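Possible exported protein (Mycobacterium tuberculosis, PDB 3MAY) binds heme, free or from host hemoglobin, as a secreted carrier that delivers it to the membrane proteins MmpL3 and MmpL11. Local coordinates at residues G23-S28 against A63-A68. Sequence-based numbering, arbitrary orientation.
Sequences GDYLDS and ASDLHA
Between residues 23-28, on helix 8-27, and 63-68, on helix 60-69, the nearest CA atoms are those of Tyr25 and Leu66, 8.6 Å apart. Tyr25 spans most of this gap. Its CG lies anti to the backbone N (chi1 179°), which carries the ring out toward helix 60-69. There Tyr25 OH donates a hydrogen bond of 2.7 Å to Asp65 OD2. The carboxylate oxygen sits at the ring edge, near the ring plane, and accepts through its anti lone pair. The two side chains meet almost at right angles, and the carboxylate plane is turned 84° from the ring. Asp65 CB also packs against the phenol end, 3.3 Å from Tyr25 OH. Leu66 adds a looser apolar contact, its CG lying obliquely 4.4 Å from Tyr25 CE2. Val62 and Leu69 extend the surface that helix 60-69 offers the tyrosine.

Asp65 OD2 also forms a salt bridge with Lys61, one turn earlier. The same oxygen meets both the lysine and the phenol, and the lysine would tend to hold the carboxylate where the phenol reaches it. Just beyond the end of helix 8-27, His29 ND1 is hydrogen-bonded to the Tyr25 carbonyl, and the two rings meet. Tyr25 is the probable axial ligand of the heme iron, and His29 and His55 probably bind heme too. The contact therefore ties the phenol of the likely heme-binding site to a neighbouring helix in this all-helical haemophore fold.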
loop_
_atom_site.group_PDB
_atom_site.type_symbol
_atom_site.label_atom_id
_atom_site.label_comp_id
_atom_site.label_asym_id
_atom_site.label_seq_id
_atom_site.Cartn_x
_atom_site.Cartn_y
_atom_site.Cartn_z
ATOM N N GLY C 23 5.292 -10.902 16.666
ATOM C CA GLY C 23 4.338 -10.745 17.755
ATOM C C GLY C 23 5.045 -10.903 19.108
ATOM O O GLY C 23 4.833 -10.100 20.025
ATOM N N ASP C 24 5.887 -11.931 19.251
ATOM C CA ASP C 24 6.697 -12.068 20.456
ATOM C C ASP C 24 7.570 -10.827 20.746
ATOM O O ASP C 24 7.646 -10.378 21.888
ATOM C CB ASP C 24 7.595 -13.304 20.334
ATOM C CG ASP C 24 6.827 -14.592 20.342
ATOM O OD1 ASP C 24 5.664 -14.623 20.772
ATOM O OD2 ASP C 24 7.393 -15.599 19.923
ATOM N N TYR C 25 8.182 -10.224 19.722
ATOM C CA TYR C 25 9.038 -9.072 19.923
ATOM C C TYR C 25 8.239 -7.895 20.412
ATOM O O TYR C 25 8.650 -7.212 21.331
ATOM C CB TYR C 25 9.707 -8.699 18.623
ATOM C CG TYR C 25 10.601 -7.501 18.711
ATOM C CD1 TYR C 25 11.849 -7.604 19.282
ATOM C CD2 TYR C 25 10.219 -6.257 18.213
ATOM C CE1 TYR C 25 12.693 -6.506 19.360
ATOM C CE2 TYR C 25 11.086 -5.104 18.311
ATOM C CZ TYR C 25 12.333 -5.258 18.887
ATOM O OH TYR C 25 13.287 -4.201 19.034
ATOM N N LEU C 26 7.075 -7.646 19.819
ATOM C CA LEU C 26 6.244 -6.477 20.218
ATOM C C LEU C 26 5.688 -6.748 21.581
ATOM O O LEU C 26 5.560 -5.860 22.440
ATOM C CB LEU C 26 5.056 -6.342 19.289
ATOM C CG LEU C 26 5.416 -5.939 17.915
ATOM C CD1 LEU C 26 4.105 -5.850 17.071
ATOM C CD2 LEU C 26 6.112 -4.547 17.980
ATOM N N ASP C 27 5.356 -7.998 21.800
ATOM C CA ASP C 27 4.791 -8.303 23.076
ATOM C C ASP C 27 5.813 -8.027 24.167
ATOM O O ASP C 27 5.496 -7.713 25.319
ATOM C CB ASP C 27 4.466 -9.758 23.116
ATOM C CG ASP C 27 3.618 -10.005 24.148
ATOM O OD1 ASP C 27 4.159 -10.347 25.239
ATOM O OD2 ASP C 27 2.444 -9.610 23.924
ATOM N N SER C 28 7.080 -8.177 23.771
ATOM C CA SER C 28 8.077 -7.947 24.708
ATOM C C SER C 28 8.662 -6.559 24.656
ATOM O O SER C 28 9.555 -6.270 25.435
ATOM C CB SER C 28 9.152 -8.968 24.528
ATOM O OG SER C 28 10.256 -8.229 24.176
ATOM N N ALA C 63 15.017 -0.787 14.948
ATOM C CA ALA C 63 15.023 -1.000 13.456
ATOM C C ALA C 63 15.919 -2.144 13.044
ATOM O O ALA C 63 15.596 -2.937 12.151
ATOM C CB ALA C 63 15.406 0.223 12.676
ATOM N N SER C 64 17.053 -2.235 13.721
ATOM C CA SER C 64 17.973 -3.343 13.556
ATOM C C SER C 64 17.351 -4.715 13.973
ATOM O O SER C 64 17.609 -5.738 13.328
ATOM C CB SER C 64 19.234 -2.965 14.318
ATOM O OG SER C 64 19.911 -4.082 14.765
ATOM N N ASP C 65 16.503 -4.722 15.017
ATOM C CA ASP C 65 15.813 -5.971 15.465
ATOM C C ASP C 65 14.733 -6.369 14.462
ATOM O O ASP C 65 14.580 -7.509 14.094
ATOM C CB ASP C 65 15.154 -5.788 16.852
ATOM C CG ASP C 65 16.143 -5.838 18.007
ATOM O OD1 ASP C 65 17.334 -6.257 17.846
ATOM O OD2 ASP C 65 15.710 -5.434 19.116
ATOM N N LEU C 66 13.970 -5.383 14.040
ATOM C CA LEU C 66 12.946 -5.612 13.069
ATOM C C LEU C 66 13.553 -6.196 11.820
ATOM O O LEU C 66 13.147 -7.283 11.400
ATOM C CB LEU C 66 12.130 -4.345 12.832
ATOM C CG LEU C 66 11.153 -4.139 14.013
ATOM C CD1 LEU C 66 10.764 -2.693 14.267
ATOM C CD2 LEU C 66 9.893 -4.988 13.833
ATOM N N HIS C 67 14.595 -5.548 11.294
ATOM C CA HIS C 67 15.416 -6.143 10.225
ATOM C C HIS C 67 15.804 -7.617 10.461
ATOM O O HIS C 67 15.671 -8.435 9.563
ATOM C CB HIS C 67 16.685 -5.313 9.982
ATOM C CG HIS C 67 17.453 -5.745 8.776
ATOM N ND1 HIS C 67 17.037 -5.452 7.491
ATOM C CD2 HIS C 67 18.580 -6.483 8.649
ATOM C CE1 HIS C 67 17.890 -5.979 6.627
ATOM N NE2 HIS C 67 18.834 -6.615 7.302
ATOM N N ALA C 68 16.263 -7.975 11.657
ATOM C CA ALA C 68 16.624 -9.362 11.912
ATOM C C ALA C 68 15.444 -10.321 11.920
ATOM O O ALA C 68 15.576 -11.461 11.471
ATOM C CB ALA C 68 17.404 -9.488 13.206
#